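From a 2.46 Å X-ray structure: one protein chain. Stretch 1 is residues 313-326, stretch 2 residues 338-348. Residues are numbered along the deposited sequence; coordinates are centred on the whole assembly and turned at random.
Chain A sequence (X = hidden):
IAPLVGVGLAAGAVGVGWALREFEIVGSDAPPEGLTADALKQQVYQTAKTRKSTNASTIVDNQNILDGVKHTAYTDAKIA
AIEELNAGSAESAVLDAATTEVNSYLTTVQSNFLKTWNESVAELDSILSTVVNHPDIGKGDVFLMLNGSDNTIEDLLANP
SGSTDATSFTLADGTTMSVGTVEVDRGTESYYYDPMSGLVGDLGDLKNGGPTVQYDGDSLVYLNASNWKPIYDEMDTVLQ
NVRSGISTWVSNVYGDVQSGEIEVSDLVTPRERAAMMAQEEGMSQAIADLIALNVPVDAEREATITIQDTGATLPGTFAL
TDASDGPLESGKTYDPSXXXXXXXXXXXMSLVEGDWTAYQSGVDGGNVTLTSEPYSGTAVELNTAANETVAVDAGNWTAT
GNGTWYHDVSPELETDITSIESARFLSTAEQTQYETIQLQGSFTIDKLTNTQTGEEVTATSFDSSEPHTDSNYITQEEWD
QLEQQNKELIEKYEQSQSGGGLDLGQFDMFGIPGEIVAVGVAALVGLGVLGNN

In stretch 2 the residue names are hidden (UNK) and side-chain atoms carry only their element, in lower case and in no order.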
# COMPACT_ATOMS: atom_id res chain seq x y z
N THR A 313 20.31 4.53 -2.81
CA THR A 313 20.57 4.75 -1.38
C THR A 313 19.48 5.65 -0.79
O THR A 313 19.14 6.68 -1.39
CB THR A 313 21.97 5.32 -1.13
OG1 THR A 313 22.18 6.45 -1.97
CG2 THR A 313 23.07 4.29 -1.36
N LEU A 314 18.92 5.25 0.37
CA LEU A 314 17.83 5.97 1.02
C LEU A 314 17.90 5.88 2.56
O LEU A 314 17.87 4.77 3.11
CB LEU A 314 16.49 5.39 0.49
CG LEU A 314 15.18 6.06 0.90
CD1 LEU A 314 15.06 7.48 0.34
CD2 LEU A 314 14.00 5.24 0.43
N PRO A 315 17.95 7.03 3.27
CA PRO A 315 17.98 6.99 4.75
C PRO A 315 16.57 7.01 5.36
O PRO A 315 15.74 7.85 4.98
CB PRO A 315 18.76 8.25 5.12
CG PRO A 315 18.66 9.17 3.91
CD PRO A 315 18.00 8.43 2.78
N GLY A 316 16.30 6.12 6.30
CA GLY A 316 14.99 6.06 6.94
C GLY A 316 14.83 5.05 8.06
O GLY A 316 15.76 4.32 8.40
N THR A 317 13.63 5.03 8.64
CA THR A 317 13.27 4.14 9.75
C THR A 317 12.44 2.95 9.27
O THR A 317 11.68 3.07 8.30
CB THR A 317 12.54 4.92 10.85
OG1 THR A 317 11.51 5.71 10.26
CG2 THR A 317 13.47 5.80 11.68
N PHE A 318 12.59 1.82 9.97
CA PHE A 318 11.92 0.56 9.68
C PHE A 318 10.69 0.30 10.53
O PHE A 318 10.60 0.70 11.70
CB PHE A 318 12.87 -0.63 9.87
CG PHE A 318 13.90 -0.85 8.79
CD1 PHE A 318 13.54 -1.42 7.58
CD2 PHE A 318 15.24 -0.56 9.02
CE1 PHE A 318 14.50 -1.67 6.59
CE2 PHE A 318 16.19 -0.80 8.03
CZ PHE A 318 15.82 -1.36 6.83
N ALA A 319 9.75 -0.43 9.92
CA ALA A 319 8.52 -0.93 10.50
C ALA A 319 8.37 -2.36 10.03
O ALA A 319 8.57 -2.65 8.84
CB ALA A 319 7.34 -0.08 10.08
N LEU A 320 8.11 -3.28 10.96
CA LEU A 320 7.94 -4.69 10.62
C LEU A 320 6.59 -5.16 11.11
O LEU A 320 6.26 -4.90 12.26
CB LEU A 320 9.05 -5.54 11.27
CG LEU A 320 10.50 -5.41 10.77
CD1 LEU A 320 11.35 -6.46 11.41
CD2 LEU A 320 10.62 -5.64 9.29
N THR A 321 5.83 -5.85 10.24
CA THR A 321 4.53 -6.42 10.62
C THR A 321 4.79 -7.58 11.59
O THR A 321 4.05 -7.78 12.55
CB THR A 321 3.72 -6.87 9.40
OG1 THR A 321 4.42 -7.92 8.75
CG2 THR A 321 3.44 -5.74 8.42
N ASP A 322 5.88 -8.32 11.32
CA ASP A 322 6.34 -9.45 12.12
C ASP A 322 7.80 -9.21 12.53
O ASP A 322 8.71 -9.43 11.72
CB ASP A 322 6.18 -10.76 11.33
CG ASP A 322 6.28 -12.03 12.14
OD1 ASP A 322 6.68 -11.96 13.32
OD2 ASP A 322 5.94 -13.10 11.59
N ALA A 323 8.01 -8.75 13.78
CA ALA A 323 9.35 -8.45 14.32
C ALA A 323 10.25 -9.70 14.39
O ALA A 323 11.43 -9.58 14.72
CB ALA A 323 9.22 -7.81 15.68
N SER A 324 9.68 -10.89 14.05
CA SER A 324 10.35 -12.20 13.98
C SER A 324 11.37 -12.21 12.85
O SER A 324 12.38 -12.91 12.91
CB SER A 324 9.33 -13.31 13.78
OG SER A 324 9.92 -14.59 13.74
N ASP A 325 11.10 -11.41 11.81
CA ASP A 325 12.00 -11.18 10.68
C ASP A 325 13.22 -10.43 11.20
O ASP A 325 14.35 -10.70 10.77
CB ASP A 325 11.28 -10.39 9.57
CG ASP A 325 9.99 -11.00 9.07
OD1 ASP A 325 9.71 -12.17 9.42
OD2 ASP A 325 9.25 -10.32 8.34
N GLY A 326 12.97 -9.54 12.15
CA GLY A 326 14.00 -8.77 12.83
C GLY A 326 14.70 -9.56 13.92
O GLY A 326 14.34 -10.71 14.19
N UNK A 338 11.59 -13.50 1.71
CA UNK A 338 11.81 -14.63 2.61
C UNK A 338 11.23 -14.33 4.00
O UNK A 338 11.18 -15.21 4.86
o UNK A 338 13.99 -13.88 3.31
c UNK A 338 13.30 -14.98 2.72
c UNK A 338 13.92 -15.35 1.37
N UNK A 339 10.80 -13.07 4.21
CA UNK A 339 10.23 -12.61 5.48
C UNK A 339 8.81 -13.10 5.66
O UNK A 339 8.04 -13.09 4.70
c UNK A 339 10.30 -11.08 5.58
c UNK A 339 12.80 -11.26 5.89
c UNK A 339 14.24 -9.35 5.71
c UNK A 339 11.87 -9.12 5.46
c UNK A 339 14.07 -10.70 5.92
c UNK A 339 11.68 -10.48 5.63
c UNK A 339 13.15 -8.56 5.47
N UNK A 340 8.46 -13.53 6.88
CA UNK A 340 7.12 -14.02 7.23
C UNK A 340 6.07 -12.90 7.10
O UNK A 340 4.95 -13.16 6.66
o UNK A 340 8.04 -15.62 8.83
c UNK A 340 7.10 -14.57 8.65
N UNK A 341 6.46 -11.68 7.47
CA UNK A 341 5.60 -10.51 7.38
C UNK A 341 6.03 -9.55 6.29
O UNK A 341 6.75 -9.94 5.36
N UNK A 342 5.57 -8.29 6.38
CA UNK A 342 5.87 -7.23 5.44
C UNK A 342 6.80 -6.18 6.05
O UNK A 342 6.71 -5.89 7.25
o UNK A 342 4.25 -8.07 3.10
c UNK A 342 4.58 -6.57 4.93
o UNK A 342 2.50 -7.57 4.33
c UNK A 342 3.72 -7.47 4.06
N UNK A 343 7.72 -5.65 5.23
CA UNK A 343 8.71 -4.63 5.62
C UNK A 343 8.27 -3.27 5.13
O UNK A 343 8.04 -3.10 3.93
c UNK A 343 11.14 -3.91 5.59
c UNK A 343 10.14 -4.94 5.09
c UNK A 343 10.57 -6.33 5.48
N UNK A 344 8.19 -2.29 6.05
CA UNK A 344 7.86 -0.91 5.72
C UNK A 344 9.09 -0.02 5.98
O UNK A 344 9.96 -0.38 6.78
c UNK A 344 4.90 -2.23 6.89
c UNK A 344 3.77 -2.96 6.54
c UNK A 344 6.62 -0.42 6.47
c UNK A 344 3.54 -1.62 4.56
c UNK A 344 4.67 -0.89 4.93
o UNK A 344 1.97 -3.35 5.02
c UNK A 344 3.09 -2.65 5.37
c UNK A 344 5.37 -1.18 6.10
N UNK A 345 9.20 1.09 5.23
CA UNK A 345 10.33 2.00 5.34
C UNK A 345 9.87 3.45 5.17
O UNK A 345 9.43 3.83 4.08
c UNK A 345 14.88 2.17 5.85
c UNK A 345 12.80 2.19 4.59
c UNK A 345 11.42 1.64 4.31
c UNK A 345 14.63 3.69 4.03
c UNK A 345 15.39 3.16 5.05
c UNK A 345 13.34 3.20 3.79
c UNK A 345 13.59 1.67 5.61
N UNK A 346 9.92 4.22 6.26
CA UNK A 346 9.54 5.63 6.29
C UNK A 346 10.80 6.44 6.05
O UNK A 346 11.73 6.40 6.85
c UNK A 346 8.29 7.41 7.62
o UNK A 346 7.79 5.04 7.84
c UNK A 346 8.84 5.98 7.61
N UNK A 347 10.84 7.15 4.91
CA UNK A 347 12.01 7.93 4.51
C UNK A 347 11.64 9.19 3.77
O UNK A 347 10.57 9.29 3.19
c UNK A 347 12.90 7.07 3.61
N UNK A 348 12.57 10.15 3.77
CA UNK A 348 12.42 11.40 3.03
C UNK A 348 12.91 11.11 1.61
O UNK A 348 14.12 10.98 1.38
c UNK A 348 13.03 13.90 2.99
o UNK A 348 13.63 14.89 3.46
c UNK A 348 13.18 12.56 3.70
o UNK A 348 12.33 13.95 1.97
O HOH W 1 7.57 -8.14 9.09

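Position 338 has three side-chain atoms, a carbon carrying one oxygen and one carbon. That branching is threonine, Thr 338, and its side chain does not reach stretch 1. At 339 one carbon leads to a six-carbon ring without a heteroatom, hence Phe 339; CB of Asp 325 lies over its face, 4.3 Å from the ring centroid and 24° off the normal.

Position 340 carries one carbon and then one oxygen, which identifies Ser 340. Its backbone N donates to OD1 of Asp 325 (3.1 Å, 136°). Position 341 has no side-chain atoms and is Gly 341; its N donates to OD2 of Asp 325 at 3.2 Å. An ideal CB here would fall 2.2 Å from OG1 of Thr 321, a clash, so the close passage depends on the bare backbone.

At 342 two carbons, the second bearing two oxygens, describe a carboxylate on a short stem: Asp 342. The contact uses its backbone, N donating to OG1 of Thr 321 (2.7 Å, 161°) and O accepting from N of Thr 321 (3.1 Å, 169°).

Position 343 shows one carbon carrying two others, the fork of Val 343, whose CG2 is 3.9 Å from CD2 of Leu 320. Position 344 has a six-carbon ring bearing an oxygen and is therefore Tyr 344; CG2 of Thr 321 meets the ring edge, 3.4 Å from CE2. Position 345 again has one carbon and a plain six-carbon ring: Phe 345. Its edge points toward the face of Phe 318, with centroids 4.9 Å apart and planes at 63°.

At 346 a carbon carries one oxygen and one carbon, giving Thr 346, whose CB is 3.8 Å from OG1 of Thr 317. A single carbon at 347 means Ala 347, with CB 3.7 Å from CG of Leu 314. Position 348 has two carbons, the second with two oxygens: Asp 348, whose side-chain end leads away from stretch 1.

The strands run antiparallel, their directions 142° apart. Reciprocal N-to-O bonds join Thr 317 to Thr 346 (both 2.9 Å) and Ala 319 to Tyr 344 (N of Ala 319 to O of Tyr 344, 3.1 Å; N of Tyr 344 to O of Ala 319, 2.8 Å). Phe 318, Leu 320, Val 343 and Phe 345 pack on one sheet face. Beyond the strands, Asp 325 holds two successive backbone amides, and a water accepts from N of Asp 322 at 2.8 Å, extending the polar network at this end.

Stretch 2 338-348: TFSGDVYFTAD
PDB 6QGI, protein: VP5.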